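Local atomic coordinates of USG-1 protein homolog (Pseudomonas aeruginosa, PDB entry 2HJS), a protein that is probably an NAD(P)-dependent oxidoreductase of the aspartate-semialdehyde dehydrogenase family, acting on aldehyde or oxo groups and forming a dimer. Residues K171-A174 against R175-E179; A205-A208 against E209-A213; V314-N317 against V318-G321. All coordinates share one frame; numbering follows the deposited sequence.

Contact 1: residues K171-A174 against R175-E179; sequences KELA and RQTAE
The guanidinium of R175 takes its partners at its edge. E172 OE1 lies there, in the guanidinium plane, and so does a water oxygen. R175 NH2 meets E172 OE1 at 2.7 Å. The approach is from above the carboxylate, whose plane stands 68° from the guanidinium. The same water accepts from R175 NE and donates to E172 OE1, so it bridges the pair a second time. R175 NH1 reaches E179 OE2 at 2.9 Å, on the syn side of that carboxylate. E172, R175 and E179 thus form a salt-bridge network along one side of helix 167-181, at i, i+3 and i+7.

The other oxygen of E172 is also used. Q176 NE2 donates to E172 OE2 over 2.8 Å, on the anti side. E172 CG is anti to the backbone N (chi1 179°), and the chain then bends at chi2, which carries the carboxylate along the helix to both partners. Backbone N atoms of R189 and, weakly, L190 add to the grip on E172. Q176 OE1 accepts from I195 N and A196 N. The network therefore ties the helix to the following loop.

Another side of the helix meets the second subunit: L173 packs on its F197 and T177 on its L181. Within the helix, L173 O accepts twice from T177, through N at 2.9 Å and through OG1 at 2.8 Å, from opposite faces of the carbonyl plane.

Contact 2: residues A205-A208 against E209-A213; sequences AVDA and EGHSA
D207 OD1 is gripped by two backbone N-H groups across a tight turn. E209 N and H211 N both donate to it, each at 3.0 Å. They come from opposite faces of the carboxylate plane, each well out of it. The bond from H211 N is the straighter, at 161° against 135° for E209 N. D207 CG sits between its own backbone N and carbonyl carbon (chi1 63°), which turns the carboxylate back over the turn instead of out from it.

The backbone closes the same loop. D207 to G210 form a type I beta turn, with G210 N donating to D207 O at 2.9 Å. G210 takes a positive phi at the last position of the turn. One step further on, D207 N donates to H211 O at 2.8 Å. V206 CA comes to 3.3 Å from that same H211 O, a CA-H...O contact. V206 CG1 packs on G210 O at 3.5 Å. A water joins the two arms at the end away from the turn, donating to A205 O and accepting from A213 N. S212 is then the N-cap of helix 213-225: its OG caps a backbone N just past A213, and its own N donates to E215 OE1.

The loop lies at the dimer interface. G210 O accepts from R298 of the second subunit, V206 packs on its G279, and H211 on its A301.

The side chains of D207 and E209 cross at about a right angle in one conformer of E209. A second conformer leaves this approach of like charges doubtful. The two N-H groups on OD1, with a long, weak ion pair from D207 OD2 to R216, would probably favour the ionised form of D207.

Contact 3: residues V314-N317 against V318-G321; sequences VSDN and VRKG
V318 opens the second segment beside the side chain of D316. Its N lies 3.0 Å from D316 OD1, but the bond is bent and weak. V318 CG2 also packs against the amide of N317, 3.8 Å from ND2. That amide is held by G245 and S163.

R319 follows with the straighter bond: its N donates to D316 OD1 at 3.0 Å and 163°, from well above the carboxylate plane. D316 CG is anti to the backbone N (chi1 -175°), which folds OD1 back over the first turn. R319 CB rests against D316 OD2 at 3.4 Å, while OD2 accepts from G290 N. The rest of R319 runs out extended, away from the cap, to salt bridges with D292 and E28.

K320 N donates to D316 O at 2.9 Å. K320 CG packs on S315 OG at 3.3 Å, a hydroxyl also bonded to T294. K320 NZ goes on to a salt bridge with E140 and hydrogen bonds to D292 O and T294 OG1.

G321 N reaches the same D316 O at 3.0 Å, from the opposite face of the carbonyl to K320 N. The bond from G321 spans five residues, so the first turn is widened to the pi type.

D316 thus serves twice, by side chain and by carbonyl. This is an aspartate N-cap, placed where strand 308-315 of the mixed sheet passes directly into the buried start of helix 317-336.

Overall arrangement
The contacts come in series along the chain: 171-179, then 205-213, then 314-321. All belong to the dimerisation domain. None touches another. Contacts 1 and 2 have centres about 27 Å apart, contacts 1 and 3 about 22 Å, and contacts 2 and 3 about 25 Å. Contact 1 is on helix 167-181, and contact 2 is in the loop leading to helix 213-225. Both meet the second subunit, at separate places. Contact 3 is buried near the centre of the chain, about 6 Å from it. It joins the six-stranded mixed sheet to the last helix, which also packs on helix 17-28. The first two therefore border the dimer interface, while no other chain touches the third.

Contact 1: residues K171-A174 against R175-E179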
# COMPACT_ATOMS: atom_id res chain seq x y z
N LYS A 171 -15.87 11.98 -5.89
CA LYS A 171 -15.95 13.39 -6.25
C LYS A 171 -14.83 14.24 -5.65
O LYS A 171 -14.25 15.07 -6.33
CB LYS A 171 -17.34 13.97 -5.92
CG LYS A 171 -18.33 13.78 -7.08
CD LYS A 171 -19.68 13.18 -6.65
CE LYS A 171 -20.78 14.22 -6.48
NZ LYS A 171 -20.65 14.98 -5.19
N GLU A 172 -14.53 14.01 -4.38
CA GLU A 172 -13.47 14.73 -3.67
C GLU A 172 -12.11 14.51 -4.34
O GLU A 172 -11.35 15.47 -4.54
CB GLU A 172 -13.44 14.28 -2.20
CG GLU A 172 -12.36 14.92 -1.33
CD GLU A 172 -12.68 16.34 -0.90
OE1 GLU A 172 -13.83 16.79 -1.12
OE2 GLU A 172 -11.79 17.00 -0.32
N LEU A 173 -11.83 13.27 -4.71
CA LEU A 173 -10.56 12.94 -5.34
C LEU A 173 -10.42 13.61 -6.69
O LEU A 173 -9.39 14.25 -6.96
CB LEU A 173 -10.36 11.43 -5.46
CG LEU A 173 -9.02 11.02 -6.10
CD1 LEU A 173 -7.80 11.41 -5.22
CD2 LEU A 173 -9.01 9.55 -6.42
N ALA A 174 -11.44 13.47 -7.54
CA ALA A 174 -11.43 14.11 -8.86
C ALA A 174 -11.26 15.63 -8.76
O ALA A 174 -10.50 16.22 -9.53
CB ALA A 174 -12.71 13.75 -9.63
N ARG A 175 -11.95 16.25 -7.81
CA ARG A 175 -11.93 17.71 -7.64
C ARG A 175 -10.57 18.21 -7.15
O ARG A 175 -10.01 19.15 -7.70
CB ARG A 175 -13.06 18.17 -6.70
CG ARG A 175 -13.25 19.68 -6.66
CD ARG A 175 -14.34 20.12 -5.66
NE ARG A 175 -14.18 19.46 -4.36
CZ ARG A 175 -13.35 19.86 -3.40
NH1 ARG A 175 -12.59 20.94 -3.56
NH2 ARG A 175 -13.28 19.15 -2.26
N GLN A 176 -10.04 17.55 -6.11
CA GLN A 176 -8.71 17.88 -5.59
C GLN A 176 -7.64 17.69 -6.65
O GLN A 176 -6.75 18.52 -6.78
CB GLN A 176 -8.37 17.01 -4.37
CG GLN A 176 -9.05 17.40 -3.08
CD GLN A 176 -8.31 16.87 -1.86
OE1 GLN A 176 -7.14 16.46 -1.96
NE2 GLN A 176 -8.97 16.87 -0.71
N THR A 177 -7.73 16.59 -7.42
CA THR A 177 -6.72 16.29 -8.43
C THR A 177 -6.71 17.39 -9.48
O THR A 177 -5.64 17.86 -9.87
CB THR A 177 -6.91 14.88 -9.07
OG1 THR A 177 -6.89 13.87 -8.06
CG2 THR A 177 -5.79 14.58 -10.04
N ALA A 178 -7.90 17.82 -9.89
CA ALA A 178 -8.06 18.86 -10.91
C ALA A 178 -7.53 20.21 -10.43
O ALA A 178 -6.78 20.87 -11.16
CB ALA A 178 -9.51 18.98 -11.32
N GLU A 179 -7.91 20.62 -9.22
CA GLU A 179 -7.42 21.85 -8.62
C GLU A 179 -5.89 21.92 -8.69
O GLU A 179 -5.33 22.93 -9.09
CB GLU A 179 -7.89 21.98 -7.17
CG GLU A 179 -9.32 22.50 -7.03
CD GLU A 179 -9.98 22.11 -5.69
OE1 GLU A 179 -9.32 21.46 -4.83
OE2 GLU A 179 -11.18 22.46 -5.52
O HOH W 1 -15.82 17.55 -3.36

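Contact 2: residues A205-A208 against E209-A213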
# COMPACT_ATOMS: atom_id res chain seq x y z
N ALA A 205 -11.04 7.91 11.66
CA ALA A 205 -10.41 8.06 12.97
C ALA A 205 -10.07 6.71 13.58
O ALA A 205 -10.66 5.70 13.24
CB ALA A 205 -11.34 8.89 13.93
N VAL A 206 -9.10 6.68 14.48
CA VAL A 206 -8.72 5.43 15.14
C VAL A 206 -9.25 5.39 16.58
O VAL A 206 -9.49 6.45 17.17
CB VAL A 206 -7.18 5.20 15.07
CG1 VAL A 206 -6.77 4.99 13.61
CG2 VAL A 206 -6.40 6.37 15.70
N ASP A 207 -9.47 4.19 17.12
CA ASP A 207 -9.91 4.07 18.51
C ASP A 207 -8.70 4.20 19.46
O ASP A 207 -7.58 4.45 19.00
CB ASP A 207 -10.68 2.76 18.74
CG ASP A 207 -9.82 1.51 18.50
OD1 ASP A 207 -8.57 1.58 18.54
OD2 ASP A 207 -10.41 0.43 18.28
N ALA A 208 -8.92 3.99 20.76
CA ALA A 208 -7.87 4.19 21.78
C ALA A 208 -6.71 3.20 21.69
O ALA A 208 -5.65 3.42 22.29
CB ALA A 208 -8.49 4.15 23.19
N GLU A 209 -6.91 2.12 20.94
CA GLU A 209 -5.87 1.13 20.68
C GLU A 209 -5.25 1.31 19.28
O GLU A 209 -4.44 0.49 18.84
CB GLU A 209 -6.42 -0.29 20.87
CG GLU A 209 -6.78 -0.64 22.32
CD GLU A 209 -8.15 -0.13 22.75
OE1 GLU A 209 -9.04 0.05 21.88
OE2 GLU A 209 -8.34 0.08 23.96
N GLY A 210 -5.65 2.39 18.60
CA GLY A 210 -5.05 2.79 17.33
C GLY A 210 -5.60 2.15 16.08
O GLY A 210 -5.00 2.28 15.02
N HIS A 211 -6.73 1.44 16.19
CA HIS A 211 -7.33 0.75 15.03
C HIS A 211 -8.49 1.55 14.44
O HIS A 211 -9.27 2.15 15.17
CB HIS A 211 -7.79 -0.67 15.42
CG HIS A 211 -6.73 -1.43 16.16
ND1 HIS A 211 -5.57 -1.84 15.55
CD2 HIS A 211 -6.62 -1.76 17.47
CE1 HIS A 211 -4.78 -2.41 16.45
NE2 HIS A 211 -5.39 -2.36 17.62
N SER A 212 -8.61 1.55 13.12
CA SER A 212 -9.73 2.25 12.49
C SER A 212 -10.95 1.32 12.46
O SER A 212 -10.83 0.11 12.70
CB SER A 212 -9.34 2.70 11.08
OG SER A 212 -9.32 1.58 10.21
N ALA A 213 -12.12 1.89 12.17
CA ALA A 213 -13.35 1.14 12.11
C ALA A 213 -13.32 0.04 11.05
O ALA A 213 -13.79 -1.08 11.30
CB ALA A 213 -14.61 2.10 11.91
O HOH W 2 -12.44 4.72 11.66

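Contact 3: residues V314-N317 against V318-G321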
# COMPACT_ATOMS: atom_id res chain seq x y z
N VAL A 314 -6.70 -8.15 -6.37
CA VAL A 314 -7.45 -6.95 -6.75
C VAL A 314 -8.87 -7.34 -7.10
O VAL A 314 -9.11 -8.38 -7.72
CB VAL A 314 -6.78 -6.07 -7.89
CG1 VAL A 314 -5.38 -5.47 -7.42
CG2 VAL A 314 -6.67 -6.80 -9.21
N SER A 315 -9.80 -6.52 -6.66
CA SER A 315 -11.22 -6.80 -6.86
C SER A 315 -12.01 -5.51 -6.88
O SER A 315 -11.60 -4.50 -6.27
CB SER A 315 -11.73 -7.66 -5.69
OG SER A 315 -12.91 -8.37 -6.09
N ASP A 316 -13.14 -5.56 -7.56
CA ASP A 316 -14.11 -4.47 -7.59
C ASP A 316 -14.89 -4.48 -6.26
O ASP A 316 -15.78 -5.32 -6.04
CB ASP A 316 -15.03 -4.62 -8.81
CG ASP A 316 -15.99 -3.46 -8.98
OD1 ASP A 316 -16.32 -2.79 -7.97
OD2 ASP A 316 -16.42 -3.22 -10.14
N ASN A 317 -14.54 -3.56 -5.36
CA ASN A 317 -15.17 -3.47 -4.05
C ASN A 317 -16.68 -3.25 -4.11
O ASN A 317 -17.42 -3.75 -3.28
CB ASN A 317 -14.50 -2.37 -3.21
CG ASN A 317 -14.53 -1.01 -3.90
OD1 ASN A 317 -14.11 -0.87 -5.05
ND2 ASN A 317 -15.06 -0.02 -3.19
N VAL A 318 -17.15 -2.53 -5.12
CA VAL A 318 -18.58 -2.27 -5.24
C VAL A 318 -19.37 -3.45 -5.83
O VAL A 318 -20.28 -3.99 -5.18
CB VAL A 318 -18.84 -0.97 -6.02
CG1 VAL A 318 -20.34 -0.78 -6.30
CG2 VAL A 318 -18.28 0.23 -5.22
N ARG A 319 -19.02 -3.84 -7.05
CA ARG A 319 -19.72 -4.89 -7.79
C ARG A 319 -19.46 -6.27 -7.19
O ARG A 319 -20.41 -7.04 -7.02
CB ARG A 319 -19.26 -4.88 -9.25
CG ARG A 319 -19.98 -5.93 -10.11
CD ARG A 319 -19.30 -6.08 -11.47
NE ARG A 319 -19.87 -7.18 -12.24
CZ ARG A 319 -20.98 -7.10 -12.99
NH1 ARG A 319 -21.65 -5.95 -13.08
NH2 ARG A 319 -21.43 -8.17 -13.65
N LYS A 320 -18.19 -6.59 -6.89
CA LYS A 320 -17.81 -7.93 -6.46
C LYS A 320 -17.79 -8.12 -4.93
O LYS A 320 -18.58 -8.88 -4.41
CB LYS A 320 -16.46 -8.35 -7.08
CG LYS A 320 -15.89 -9.67 -6.49
CD LYS A 320 -16.89 -10.86 -6.73
CE LYS A 320 -16.31 -12.21 -6.32
NZ LYS A 320 -15.21 -12.72 -7.18
N GLY A 321 -16.89 -7.43 -4.22
CA GLY A 321 -16.73 -7.65 -2.79
C GLY A 321 -18.03 -7.49 -2.04
O GLY A 321 -18.42 -8.37 -1.27